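PDB 3N9T: PnpC from Pseudomonas putida, which catalyses the intradiol ring cleavage of hydroxyquinol with molecular oxygen, using a non-haem ferric iron as cofactor. Local coordinates for residues 55-58 with 59-63; 74-77 with 78-82. One frame throughout, in Å; residues are numbered along the deposited sequence.

Interactions 1 and 2 are single-turn contacts on successive helices, 50-65 and 74-81, lining the same phospholipid at the subunit interface. They lie about 13 Å apart, centre to centre, and touch: F59 CE1 stands 4.0 Å from L78 CD1, and T63 CG2 packs 3.6 Å from F75 CG. Interaction 1 is partly buried, charged E55 and R58 toward its outer side; interaction 2 is buried, its centre about 12 Å from that of the chain, against about 26 Å. The chemistry follows: 55-63 tracks both acyl chains with a glycine and an aromatic ring, whereas 74-82 combines lipid-facing F75 and L78 with L77 and D80, whose side chains lie about 9 and 10 Å from iron ligands Y194 and H220.

Interaction 1. Residues 55-58 with 59-63; sequences EGIR and FLTAT. With HGX (1-heptadecanoyl-2-tridecanoyl-3-glycerol-phosphonyl choline), chain B.
E55 to R58 meet F59 to A62 as successive turns of helix 50-65, a lipid-lining helix of the N-terminal region, and the backbone bonds follow the i to i+4 pattern. F59 N donates to E55 O at 2.8 Å, almost straight at 172°, and L60 N, T61 N and A62 N repeat the step to G56, I57 and R58. The side chains then divide between lipid and protein. F59 turns one ring face to the 17-carbon acyl chain, its chi1 of -170° swinging CG away from the backbone N and over beside the carbonyl carbon; HGX C35 sits 4.0 Å above the ring centre, while E55 OE2 lies at the ring edge, the carboxylate plane turned 60° from it. The 13-carbon chain passes G56, whose CA is 3.8 Å from HGX C21; a CB here would clash with that carbon. A serine in place of F59 would probably leave HGX C34 to C37 without their flat wall and open a gap toward L78 and M205. T61 OG1 stands 2.8 Å from I57 O and is hydrogen-bonded to Q73 OE1 of the second subunit. One turn on, F59 O is gripped twice, T63 N and T63 OG1 each 2.8 Å away on opposite faces of its carbonyl plane.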
loop_
_atom_site.group_PDB
_atom_site.type_symbol
_atom_site.label_atom_id
_atom_site.label_comp_id
_atom_site.label_asym_id
_atom_site.label_seq_id
_atom_site.Cartn_x
_atom_site.Cartn_y
_atom_site.Cartn_z
ATOM N N GLU A 55 -9.095 0.531 -8.863
ATOM C CA GLU A 55 -7.979 1.442 -9.268
ATOM C C GLU A 55 -6.780 1.353 -8.299
ATOM O O GLU A 55 -5.664 1.159 -8.721
ATOM C CB GLU A 55 -8.461 2.907 -9.453
ATOM C CG GLU A 55 -7.335 3.882 -9.776
ATOM C CD GLU A 55 -6.512 3.516 -11.063
ATOM O OE1 GLU A 55 -7.090 2.996 -12.021
ATOM O OE2 GLU A 55 -5.288 3.772 -11.126
ATOM N N GLY A 56 -7.045 1.423 -6.982
ATOM C CA GLY A 56 -5.996 1.276 -5.957
ATOM C C GLY A 56 -5.297 -0.039 -6.135
ATOM O O GLY A 56 -4.079 -0.104 -6.060
ATOM N N ILE A 57 -6.064 -1.115 -6.362
ATOM C CA ILE A 57 -5.448 -2.446 -6.603
ATOM C C ILE A 57 -4.564 -2.422 -7.876
ATOM O O ILE A 57 -3.417 -2.866 -7.849
ATOM C CB ILE A 57 -6.532 -3.603 -6.713
ATOM C CG1 ILE A 57 -7.223 -3.883 -5.334
ATOM C CG2 ILE A 57 -5.907 -4.830 -7.254
ATOM C CD1 ILE A 57 -6.280 -4.548 -4.285
ATOM N N ARG A 58 -5.087 -1.897 -8.976
ATOM C CA ARG A 58 -4.276 -1.877 -10.245
ATOM C C ARG A 58 -2.998 -1.011 -10.006
ATOM O O ARG A 58 -1.880 -1.369 -10.422
ATOM C CB ARG A 58 -5.107 -1.249 -11.397
ATOM C CG ARG A 58 -6.275 -2.145 -11.873
ATOM C CD ARG A 58 -7.132 -1.544 -13.074
ATOM N NE ARG A 58 -7.462 -0.099 -12.946
ATOM C CZ ARG A 58 -8.713 0.363 -12.789
ATOM N NH1 ARG A 58 -9.735 -0.499 -12.730
ATOM N NH2 ARG A 58 -8.963 1.646 -12.715
ATOM N N PHE A 59 -3.178 0.160 -9.373
ATOM C CA PHE A 59 -2.045 1.033 -9.078
ATOM C C PHE A 59 -0.935 0.407 -8.222
ATOM O O PHE A 59 0.258 0.540 -8.544
ATOM C CB PHE A 59 -2.520 2.351 -8.434
ATOM C CG PHE A 59 -1.425 3.384 -8.327
ATOM C CD1 PHE A 59 -0.591 3.402 -7.225
ATOM C CD2 PHE A 59 -1.263 4.367 -9.344
ATOM C CE1 PHE A 59 0.453 4.363 -7.130
ATOM C CE2 PHE A 59 -0.233 5.300 -9.264
ATOM C CZ PHE A 59 0.608 5.323 -8.153
ATOM N N LEU A 60 -1.304 -0.211 -7.096
ATOM C CA LEU A 60 -0.334 -0.885 -6.218
ATOM C C LEU A 60 0.374 -1.979 -6.940
ATOM O O LEU A 60 1.562 -2.245 -6.693
ATOM C CB LEU A 60 -1.046 -1.504 -4.999
ATOM C CG LEU A 60 -1.493 -0.410 -4.015
ATOM C CD1 LEU A 60 -2.387 -0.976 -2.866
ATOM C CD2 LEU A 60 -0.353 0.319 -3.470
ATOM N N THR A 61 -0.390 -2.687 -7.773
ATOM C CA THR A 61 0.165 -3.840 -8.449
ATOM C C THR A 61 1.265 -3.315 -9.412
ATOM O O THR A 61 2.417 -3.801 -9.412
ATOM C CB THR A 61 -0.944 -4.663 -9.151
ATOM O OG1 THR A 61 -1.891 -5.146 -8.169
ATOM C CG2 THR A 61 -0.372 -5.964 -9.827
ATOM N N ALA A 62 0.873 -2.350 -10.233
ATOM C CA ALA A 62 1.731 -1.710 -11.214
ATOM C C ALA A 62 2.926 -1.102 -10.510
ATOM O O ALA A 62 3.999 -1.251 -10.993
ATOM C CB ALA A 62 0.932 -0.648 -12.037
ATOM N N THR A 63 2.777 -0.523 -9.316
ATOM C CA THR A 63 3.919 0.037 -8.593
ATOM C C THR A 63 4.921 -1.066 -8.197
ATOM O O THR A 63 6.135 -0.951 -8.433
ATOM C CB THR A 63 3.451 0.815 -7.328
ATOM O OG1 THR A 63 2.640 1.899 -7.779
ATOM C CG2 THR A 63 4.695 1.320 -6.486
HETATM O O11 HGX B . -10.009 8.829 -9.227
HETATM C C11 HGX B . -9.451 7.791 -9.408
HETATM C C12 HGX B . -9.565 6.735 -8.358
HETATM C C13 HGX B . -8.430 6.861 -7.371
HETATM C C14 HGX B . -8.539 5.621 -6.527
HETATM C C15 HGX B . -7.517 5.613 -5.460
HETATM C C16 HGX B . -7.845 4.508 -4.507
HETATM C C17 HGX B . -6.632 4.240 -3.654
HETATM C C18 HGX B . -7.103 3.471 -2.435
HETATM C C19 HGX B . -6.079 2.438 -2.019
HETATM C C20 HGX B . -6.864 1.252 -1.454
HETATM C C21 HGX B . -7.255 0.233 -2.529
HETATM C C22 HGX B . -7.011 -1.237 -2.175
HETATM C C23 HGX B . -6.284 -1.480 -0.848
HETATM O O3 HGX B . -8.706 7.607 -10.626
HETATM C C3 HGX B . -8.465 8.688 -11.522
HETATM C C2 HGX B . -7.005 9.120 -11.554
HETATM C C1 HGX B . -6.851 10.040 -12.732
HETATM O O3P HGX B . -7.491 11.253 -12.371
HETATM O O2 HGX B . -6.098 8.045 -11.780
HETATM C C31 HGX B . -5.049 7.892 -10.763
HETATM O O31 HGX B . -3.888 8.048 -11.053
HETATM C C32 HGX B . -5.244 7.475 -9.360
HETATM C C33 HGX B . -3.811 7.303 -8.841
HETATM C C34 HGX B . -3.841 6.297 -7.722
HETATM C C35 HGX B . -3.077 6.728 -6.495
HETATM C C36 HGX B . -3.114 5.589 -5.540
HETATM C C37 HGX B . -1.921 5.750 -4.617
HETATM C C38 HGX B . -2.133 4.739 -3.528
HETATM C C39 HGX B . -0.814 4.366 -2.882
HETATM C C40 HGX B . -0.871 4.434 -1.364
HETATM C C42 HGX B . -1.294 3.119 -0.706
HETATM C C43 HGX B . -0.205 2.482 0.178
HETATM C C44 HGX B . 0.799 3.472 0.774
HETATM C C45 HGX B . 2.217 3.058 0.390
HETATM C C46 HGX B . 3.219 4.226 0.308
HETATM C C47 HGX B . 4.428 3.942 1.193
HETATM C C48 HGX B . 5.298 3.002 0.385
HETATM O O1 HGX B . -7.791 11.647 -14.826
HETATM P P1 HGX B . -8.431 11.948 -13.467
HETATM O O4 HGX B . -9.840 11.472 -13.162
HETATM O O5 HGX B . -8.272 13.541 -13.138
HETATM C C4 HGX B . -8.914 14.529 -13.975
HETATM C C5 HGX B . -7.906 15.420 -14.718
HETATM N N1 HGX B . -7.523 15.027 -16.108
HETATM C C6 HGX B . -7.234 16.261 -16.868
HETATM C C7 HGX B . -8.565 14.265 -16.841
HETATM C C8 HGX B . -6.276 14.239 -16.054
#

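Interaction 2. Residues 74-77 with 78-82; sequences EFIL and LSDTL. With HGX (1-heptadecanoyl-2-tridecanoyl-3-glycerol-phosphonyl choline), chain B.
The F75 ring is met obliquely by two aliphatic ends, L78 CD2 at 4.0 Å from F75 CE2 and the terminal C48 of the lipid, which lies 4.1 Å from F75 CD2. F75 and L78 run side by side, and the same L78 CD2 reaches HGX C39 at 3.7 Å, so one methyl touches both ring and acyl chain. The other flat group, the D80 carboxylate, lies alongside I76, with OD1 and OD2 each 3.8 Å from I76 CG2; its OD1 is hydrogen-bonded to S85 OG. S79 OG is hydrogen-bonded to S85 OG and to W53 NE1 of the second subunit. Along the backbone, S79 N bonds to F75 O at a nearly straight 171°. L77 O takes two donors from opposite faces of its plane: T81 N, and T81 OG1 at 3.0 Å, the hydroxyl placed between backbone N and carbonyl carbon (chi1 57°). With L60 of helix 50-65 against F75, and I57 of the second subunit against I76 and S79, this short helix forms one wall of the phospholipid-filled helical tunnel at the dimer interface, as in the related catechol 1,2-dioxygenases.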
loop_
_atom_site.group_PDB
_atom_site.type_symbol
_atom_site.label_atom_id
_atom_site.label_comp_id
_atom_site.label_asym_id
_atom_site.label_seq_id
_atom_site.Cartn_x
_atom_site.Cartn_y
_atom_site.Cartn_z
ATOM N N GLU A 74 10.022 1.714 -7.301
ATOM C CA GLU A 74 8.863 2.595 -7.471
ATOM C C GLU A 74 8.130 2.737 -6.126
ATOM O O GLU A 74 7.477 3.759 -5.876
ATOM C CB GLU A 74 7.893 2.061 -8.544
ATOM C CG GLU A 74 6.807 3.125 -8.999
ATOM C CD GLU A 74 7.337 4.241 -9.918
ATOM O OE1 GLU A 74 8.568 4.338 -10.048
ATOM O OE2 GLU A 74 6.546 5.020 -10.507
ATOM N N PHE A 75 8.166 1.691 -5.290
ATOM C CA PHE A 75 7.520 1.841 -3.949
ATOM C C PHE A 75 8.209 2.917 -3.099
ATOM O O PHE A 75 7.536 3.654 -2.371
ATOM C CB PHE A 75 7.322 0.528 -3.137
ATOM C CG PHE A 75 5.934 -0.059 -3.344
ATOM C CD1 PHE A 75 5.773 -1.215 -4.090
ATOM C CD2 PHE A 75 4.763 0.627 -2.873
ATOM C CE1 PHE A 75 4.489 -1.709 -4.414
ATOM C CE2 PHE A 75 3.485 0.117 -3.145
ATOM C CZ PHE A 75 3.325 -1.046 -3.921
ATOM N N ILE A 76 9.550 2.961 -3.140
ATOM C CA ILE A 76 10.288 4.007 -2.431
ATOM C C ILE A 76 9.917 5.362 -3.031
ATOM O O ILE A 76 9.633 6.319 -2.312
ATOM C CB ILE A 76 11.791 3.765 -2.495
ATOM C CG1 ILE A 76 12.126 2.472 -1.724
ATOM C CG2 ILE A 76 12.586 5.008 -1.945
ATOM C CD1 ILE A 76 13.656 2.202 -1.522
ATOM N N LEU A 77 9.897 5.442 -4.355
ATOM C CA LEU A 77 9.493 6.690 -4.992
ATOM C C LEU A 77 8.091 7.099 -4.587
ATOM O O LEU A 77 7.835 8.281 -4.410
ATOM C CB LEU A 77 9.603 6.548 -6.534
ATOM C CG LEU A 77 9.518 7.851 -7.287
ATOM C CD1 LEU A 77 10.629 8.816 -6.823
ATOM C CD2 LEU A 77 9.846 7.440 -8.754
ATOM N N LEU A 78 7.165 6.137 -4.453
ATOM C CA LEU A 78 5.799 6.457 -3.957
ATOM C C LEU A 78 5.824 6.951 -2.524
ATOM O O LEU A 78 5.173 7.982 -2.205
ATOM C CB LEU A 78 4.886 5.197 -4.072
ATOM C CG LEU A 78 3.409 5.318 -3.705
ATOM C CD1 LEU A 78 2.696 6.413 -4.576
ATOM C CD2 LEU A 78 2.724 3.936 -3.841
ATOM N N SER A 79 6.577 6.235 -1.669
ATOM C CA SER A 79 6.826 6.692 -0.255
ATOM C C SER A 79 7.380 8.112 -0.238
ATOM O O SER A 79 6.895 8.978 0.531
ATOM C CB SER A 79 7.860 5.766 0.467
ATOM O OG SER A 79 8.112 6.254 1.790
ATOM N N ASP A 80 8.316 8.393 -1.162
ATOM C CA ASP A 80 8.953 9.741 -1.177
ATOM C C ASP A 80 7.945 10.806 -1.559
ATOM O O ASP A 80 7.852 11.806 -0.880
ATOM C CB ASP A 80 10.096 9.815 -2.187
ATOM C CG ASP A 80 11.300 8.906 -1.842
ATOM O OD1 ASP A 80 11.519 8.487 -0.695
ATOM O OD2 ASP A 80 12.097 8.688 -2.761
ATOM N N THR A 81 7.208 10.581 -2.671
ATOM C CA THR A 81 6.258 11.555 -3.217
ATOM C C THR A 81 4.984 11.722 -2.382
ATOM O O THR A 81 4.263 12.701 -2.547
ATOM C CB THR A 81 5.888 11.284 -4.709
ATOM O OG1 THR A 81 5.358 9.960 -4.845
ATOM C CG2 THR A 81 7.158 11.425 -5.600
ATOM N N LEU A 82 4.740 10.810 -1.463
ATOM C CA LEU A 82 3.604 10.969 -0.549
ATOM C C LEU A 82 4.085 11.464 0.798
ATOM O O LEU A 82 3.283 11.600 1.749
ATOM C CB LEU A 82 2.856 9.647 -0.345
ATOM C CG LEU A 82 2.178 9.043 -1.570
ATOM C CD1 LEU A 82 1.471 7.759 -1.201
ATOM C CD2 LEU A 82 1.148 10.093 -2.058
HETATM O O11 HGX B . -10.009 8.829 -9.227
HETATM C C11 HGX B . -9.451 7.791 -9.408
HETATM C C12 HGX B . -9.565 6.735 -8.358
HETATM C C13 HGX B . -8.430 6.861 -7.371
HETATM C C14 HGX B . -8.539 5.621 -6.527
HETATM C C15 HGX B . -7.517 5.613 -5.460
HETATM C C16 HGX B . -7.845 4.508 -4.507
HETATM C C17 HGX B . -6.632 4.240 -3.654
HETATM C C18 HGX B . -7.103 3.471 -2.435
HETATM C C19 HGX B . -6.079 2.438 -2.019
HETATM C C20 HGX B . -6.864 1.252 -1.454
HETATM C C21 HGX B . -7.255 0.233 -2.529
HETATM C C22 HGX B . -7.011 -1.237 -2.175
HETATM C C23 HGX B . -6.284 -1.480 -0.848
HETATM O O3 HGX B . -8.706 7.607 -10.626
HETATM C C3 HGX B . -8.465 8.688 -11.522
HETATM C C2 HGX B . -7.005 9.120 -11.554
HETATM C C1 HGX B . -6.851 10.040 -12.732
HETATM O O3P HGX B . -7.491 11.253 -12.371
HETATM O O2 HGX B . -6.098 8.045 -11.780
HETATM C C31 HGX B . -5.049 7.892 -10.763
HETATM O O31 HGX B . -3.888 8.048 -11.053
HETATM C C32 HGX B . -5.244 7.475 -9.360
HETATM C C33 HGX B . -3.811 7.303 -8.841
HETATM C C34 HGX B . -3.841 6.297 -7.722
HETATM C C35 HGX B . -3.077 6.728 -6.495
HETATM C C36 HGX B . -3.114 5.589 -5.540
HETATM C C37 HGX B . -1.921 5.750 -4.617
HETATM C C38 HGX B . -2.133 4.739 -3.528
HETATM C C39 HGX B . -0.814 4.366 -2.882
HETATM C C40 HGX B . -0.871 4.434 -1.364
HETATM C C42 HGX B . -1.294 3.119 -0.706
HETATM C C43 HGX B . -0.205 2.482 0.178
HETATM C C44 HGX B . 0.799 3.472 0.774
HETATM C C45 HGX B . 2.217 3.058 0.390
HETATM C C46 HGX B . 3.219 4.226 0.308
HETATM C C47 HGX B . 4.428 3.942 1.193
HETATM C C48 HGX B . 5.298 3.002 0.385
HETATM O O1 HGX B . -7.791 11.647 -14.826
HETATM P P1 HGX B . -8.431 11.948 -13.467
HETATM O O4 HGX B . -9.840 11.472 -13.162
HETATM O O5 HGX B . -8.272 13.541 -13.138
HETATM C C4 HGX B . -8.914 14.529 -13.975
HETATM C C5 HGX B . -7.906 15.420 -14.718
HETATM N N1 HGX B . -7.523 15.027 -16.108
HETATM C C6 HGX B . -7.234 16.261 -16.868
HETATM C C7 HGX B . -8.565 14.265 -16.841
HETATM C C8 HGX B . -6.276 14.239 -16.054
#